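PDB 1M5S: formylmethanofuran--tetrahydromethanopterin formyltransferase from Methanosarcina barkeri, which catalyses the reversible transfer of a formyl group from formylmethanofuran to tetrahydromethanopterin, a step of methanogenesis from carbon dioxide. Local coordinates for residues A[218-222]-A[223-227]; A[86-89]-A[90-94]. All coordinates share one frame; numbering follows the deposited sequence.

Contact 1: A[218-222]-A[223-227]; sequences ATANE and RFCPS
The backbone of Asn-221 reaches over two residues to Phe-224, whose N donates to Asn-221 O at 3.0 Å; the bond is nearly straight (169°), although the donor stands above the carbonyl plane. The Asn-221 side chain meets the same residue: CG lies anti to the backbone N (chi1 -170°), which carries the amide to the rim of the Phe-224 ring. Its CG approaches Phe-224 CD1 to 3.8 Å in the plane of the ring, and the amide stands almost perpendicular to that plane, 88° apart. The same amide lies against the first carbons of the Arg-223 side chain. That chain bends at CD and leads its guanidinium to a weak hydrogen bond with Asn-234 O and a long, weak ion pair with Glu-236. Cys-225 points its side chain toward 218-222, placing SG 3.4 Å from Asn-221 O and 4.5 Å from Ala-220 CB. Glu-222 folds its carboxylate away, with a bend at chi2, to a salt bridge with Lys-207, which also reaches Ala-220 O and Thr-219 OG1. A weak bond from Cys-225 N to Glu-222 O, 3.5 Å, closes a second turn, and a water bridges Glu-222 O and Cys-225 O by donating to both. The backbone angles make these two overlapping type I beta turns, which bend the course of a long loop beside a second subunit, where Phe-124 of that subunit packs on Ala-220.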
loop_
_atom_site.group_PDB
_atom_site.type_symbol
_atom_site.label_atom_id
_atom_site.label_comp_id
_atom_site.label_asym_id
_atom_site.label_seq_id
_atom_site.Cartn_x
_atom_site.Cartn_y
_atom_site.Cartn_z
ATOM N N ALA A 218 -32.879 -13.807 -2.824
ATOM C CA ALA A 218 -32.267 -12.832 -3.725
ATOM C C ALA A 218 -31.367 -13.533 -4.740
ATOM O O ALA A 218 -30.668 -14.490 -4.407
ATOM C CB ALA A 218 -31.464 -11.803 -2.923
ATOM N N THR A 219 -31.457 -13.110 -5.998
ATOM C CA THR A 219 -30.597 -13.647 -7.048
ATOM C C THR A 219 -30.017 -12.522 -7.904
ATOM O O THR A 219 -30.419 -11.361 -7.787
ATOM C CB THR A 219 -31.360 -14.614 -7.981
ATOM O OG1 THR A 219 -32.435 -13.917 -8.616
ATOM C CG2 THR A 219 -31.912 -15.794 -7.209
ATOM N N ALA A 220 -29.097 -12.879 -8.794
ATOM C CA ALA A 220 -28.564 -11.920 -9.755
ATOM C C ALA A 220 -29.700 -11.390 -10.626
ATOM O O ALA A 220 -30.539 -12.160 -11.102
ATOM C CB ALA A 220 -27.496 -12.583 -10.624
ATOM N N ASN A 221 -29.790 -10.068 -10.722
ATOM C CA ASN A 221 -30.698 -9.416 -11.657
ATOM C C ASN A 221 -30.169 -9.531 -13.095
ATOM O O ASN A 221 -29.306 -8.760 -13.520
ATOM C CB ASN A 221 -30.861 -7.951 -11.264
ATOM C CG ASN A 221 -31.960 -7.256 -12.035
ATOM O OD1 ASN A 221 -32.486 -6.235 -11.593
ATOM N ND2 ASN A 221 -32.276 -7.770 -13.216
ATOM N N GLU A 222 -30.733 -10.467 -13.855
ATOM C CA GLU A 222 -30.256 -10.773 -15.204
ATOM C C GLU A 222 -30.373 -9.590 -16.171
ATOM O O GLU A 222 -29.776 -9.606 -17.248
ATOM C CB GLU A 222 -31.012 -11.988 -15.769
ATOM C CG GLU A 222 -32.507 -11.757 -16.030
ATOM C CD GLU A 222 -33.349 -11.747 -14.762
ATOM O OE1 GLU A 222 -32.921 -12.349 -13.753
ATOM O OE2 GLU A 222 -34.444 -11.141 -14.776
ATOM N N ARG A 223 -31.119 -8.562 -15.770
ATOM C CA ARG A 223 -31.328 -7.381 -16.606
ATOM C C ARG A 223 -30.115 -6.462 -16.622
ATOM O O ARG A 223 -30.053 -5.537 -17.429
ATOM C CB ARG A 223 -32.543 -6.581 -16.127
ATOM C CG ARG A 223 -33.855 -7.347 -16.130
ATOM C CD ARG A 223 -35.008 -6.452 -15.692
ATOM N NE ARG A 223 -35.584 -5.713 -16.816
ATOM C CZ ARG A 223 -35.884 -4.416 -16.799
ATOM N NH1 ARG A 223 -36.425 -3.849 -17.872
ATOM N NH2 ARG A 223 -35.626 -3.678 -15.724
ATOM N N PHE A 224 -29.206 -6.657 -15.666
ATOM C CA PHE A 224 -27.978 -5.865 -15.593
ATOM C C PHE A 224 -26.731 -6.728 -15.732
ATOM O O PHE A 224 -25.646 -6.322 -15.327
ATOM C CB PHE A 224 -27.911 -5.095 -14.272
ATOM C CG PHE A 224 -28.939 -4.013 -14.145
ATOM C CD1 PHE A 224 -30.142 -4.255 -13.492
ATOM C CD2 PHE A 224 -28.680 -2.736 -14.618
ATOM C CE1 PHE A 224 -31.067 -3.236 -13.306
ATOM C CE2 PHE A 224 -29.596 -1.709 -14.439
ATOM C CZ PHE A 224 -30.793 -1.961 -13.780
ATOM N N CYS A 225 -26.899 -7.917 -16.303
ATOM C CA CYS A 225 -25.782 -8.817 -16.574
ATOM C C CYS A 225 -25.346 -8.734 -18.039
ATOM O O CYS A 225 -25.997 -9.300 -18.920
ATOM C CB CYS A 225 -26.171 -10.260 -16.233
ATOM S SG CYS A 225 -26.574 -10.527 -14.498
ATOM N N PRO A 226 -24.216 -8.053 -18.313
ATOM C CA PRO A 226 -23.777 -7.771 -19.684
ATOM C C PRO A 226 -23.427 -9.016 -20.499
ATOM O O PRO A 226 -23.696 -9.067 -21.699
ATOM C CB PRO A 226 -22.563 -6.854 -19.488
ATOM C CG PRO A 226 -22.796 -6.223 -18.171
ATOM C CD PRO A 226 -23.384 -7.326 -17.339
ATOM N N SER A 227 -22.867 -10.026 -19.840
ATOM C CA SER A 227 -22.430 -11.240 -20.526
ATOM C C SER A 227 -23.591 -12.072 -21.098
ATOM O O SER A 227 -23.364 -13.016 -21.853
ATOM C CB SER A 227 -21.585 -12.106 -19.582
ATOM O OG SER A 227 -22.381 -12.696 -18.564
HETATM O O HOH W 1 -28.782 -8.411 -19.453
#

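Contact 2: A[86-89]-A[90-94]; sequences EQLL and ERIGQ
Gln-87 and Arg-91, one helical turn apart, are joined by their side chains as well as by backbone: Arg-91 NE donates to Gln-87 OE1 at 2.8 Å in a nearly straight bond (162°). The oxygen meets the edge of the guanidinium close to its plane, the amide being inclined by 63°. Gln-87 gets there by bending at chi2 (-56°), while Arg-91 runs extended from CG to NE. This side is tight and buried; Arg-91 NH1 serves Ala-40 O and Gly-42 O, and NH2 serves Phe-43 O. Replacing Arg-91 by an alanine would probably leave Gln-87 OE1 and those three carbonyls without this donor. The solvent side is looser. Glu-86 and Glu-90 run side by side, their OE2 atoms 3.3 Å apart, a like-charge approach that is probably unfavourable; a water donates to Glu-90 OE1. On the inner side Leu-88 CD2 and Ile-92 CD1 come within 4.3 Å. These two residues bed helix 81-95 on strands 12-26 and 147-170, Leu-89 and Ile-92 meet helix 117-122, and Phe-43 of the second subunit packs on Gln-87, Glu-90 and Arg-91.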
loop_
_atom_site.group_PDB
_atom_site.type_symbol
_atom_site.label_atom_id
_atom_site.label_comp_id
_atom_site.label_asym_id
_atom_site.label_seq_id
_atom_site.Cartn_x
_atom_site.Cartn_y
_atom_site.Cartn_z
ATOM N N GLU A 86 -23.714 -6.872 20.123
ATOM C CA GLU A 86 -23.057 -8.163 19.958
ATOM C C GLU A 86 -21.907 -8.068 18.956
ATOM O O GLU A 86 -20.806 -8.550 19.225
ATOM C CB GLU A 86 -24.077 -9.205 19.487
ATOM C CG GLU A 86 -23.596 -10.653 19.510
ATOM C CD GLU A 86 -24.627 -11.623 18.940
ATOM O OE1 GLU A 86 -25.834 -11.289 18.922
ATOM O OE2 GLU A 86 -24.229 -12.723 18.504
ATOM N N GLN A 87 -22.165 -7.418 17.820
ATOM C CA GLN A 87 -21.168 -7.280 16.761
ATOM C C GLN A 87 -20.017 -6.398 17.210
ATOM O O GLN A 87 -18.862 -6.663 16.892
ATOM C CB GLN A 87 -21.797 -6.691 15.501
ATOM C CG GLN A 87 -22.554 -7.695 14.675
ATOM C CD GLN A 87 -21.712 -8.887 14.283
ATOM O OE1 GLN A 87 -20.783 -8.765 13.492
ATOM N NE2 GLN A 87 -22.061 -10.060 14.801
ATOM N N LEU A 88 -20.342 -5.361 17.973
ATOM C CA LEU A 88 -19.332 -4.488 18.548
ATOM C C LEU A 88 -18.415 -5.255 19.493
ATOM O O LEU A 88 -17.193 -5.149 19.399
ATOM C CB LEU A 88 -19.993 -3.337 19.298
ATOM C CG LEU A 88 -20.603 -2.260 18.408
ATOM C CD1 LEU A 88 -21.344 -1.247 19.260
ATOM C CD2 LEU A 88 -19.510 -1.587 17.609
ATOM N N LEU A 89 -19.008 -6.082 20.349
ATOM C CA LEU A 89 -18.246 -6.869 21.311
ATOM C C LEU A 89 -17.287 -7.814 20.615
ATOM O O LEU A 89 -16.096 -7.806 20.897
ATOM C CB LEU A 89 -19.182 -7.674 22.232
ATOM C CG LEU A 89 -19.376 -7.144 23.651
ATOM C CD1 LEU A 89 -18.020 -6.920 24.298
ATOM C CD2 LEU A 89 -20.166 -5.847 23.599
ATOM N N GLU A 90 -17.804 -8.573 19.654
ATOM C CA GLU A 90 -17.027 -9.605 18.984
ATOM C C GLU A 90 -15.962 -9.018 18.044
ATOM O O GLU A 90 -14.840 -9.514 17.983
ATOM C CB GLU A 90 -17.970 -10.532 18.210
ATOM C CG GLU A 90 -18.799 -11.432 19.124
ATOM C CD GLU A 90 -19.758 -12.331 18.379
ATOM O OE1 GLU A 90 -19.350 -12.940 17.362
ATOM O OE2 GLU A 90 -20.913 -12.456 18.845
ATOM N N ARG A 91 -16.296 -7.923 17.369
ATOM C CA ARG A 91 -15.411 -7.322 16.349
ATOM C C ARG A 91 -14.303 -6.457 16.978
ATOM O O ARG A 91 -13.169 -6.408 16.482
ATOM C CB ARG A 91 -16.225 -6.468 15.380
ATOM C CG ARG A 91 -16.706 -7.259 14.157
ATOM C CD ARG A 91 -17.859 -6.575 13.422
ATOM N NE ARG A 91 -18.562 -7.467 12.485
ATOM C CZ ARG A 91 -18.062 -7.861 11.305
ATOM N NH1 ARG A 91 -16.850 -7.458 10.899
ATOM N NH2 ARG A 91 -18.706 -8.665 10.449
ATOM N N ILE A 92 -14.651 -5.714 18.025
ATOM C CA ILE A 92 -13.661 -4.923 18.739
ATOM C C ILE A 92 -12.821 -5.801 19.667
ATOM O O ILE A 92 -11.593 -5.719 19.670
ATOM C CB ILE A 92 -14.321 -3.792 19.520
ATOM C CG1 ILE A 92 -14.921 -2.785 18.537
ATOM C CG2 ILE A 92 -13.307 -3.101 20.394
ATOM C CD1 ILE A 92 -15.461 -1.556 19.188
ATOM N N GLY A 93 -13.475 -6.724 20.363
ATOM C CA GLY A 93 -12.761 -7.634 21.243
ATOM C C GLY A 93 -11.797 -8.560 20.524
ATOM O O GLY A 93 -10.651 -8.697 20.934
ATOM N N GLN A 94 -12.222 -9.099 19.386
ATOM C CA GLN A 94 -11.436 -10.099 18.675
ATOM C C GLN A 94 -10.510 -9.516 17.614
ATOM O O GLN A 94 -9.603 -10.209 17.148
ATOM C CB GLN A 94 -12.353 -11.133 18.009
ATOM C CG GLN A 94 -13.117 -12.012 18.979
ATOM C CD GLN A 94 -12.226 -12.564 20.079
ATOM O OE1 GLN A 94 -12.207 -12.043 21.197
ATOM N NE2 GLN A 94 -11.445 -13.593 19.751
HETATM O O HOH W 2 -20.835 -13.198 14.881
#

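The two contacts share no element: their centres lie 35 Å apart and their nearest atoms about 19 Å apart. Contact 1 is a partly buried turn in the long loop between strands 193-194 and 243-251, whereas contact 2 is a regular helix with an apolar side on strands and helix 117-122, a buried polar side, and the Glu-86/Glu-90 side toward solvent. Their chemistry follows from this. Without a repeating helical pattern, 218-227 relies on two turn bonds, one of them weak, a water and a lysine outside it; 86-94 has a ladder of backbone bonds and a buried arginine holding carbonyls at and just after the end of helix 30-41. Both border the second subunit, at separate places.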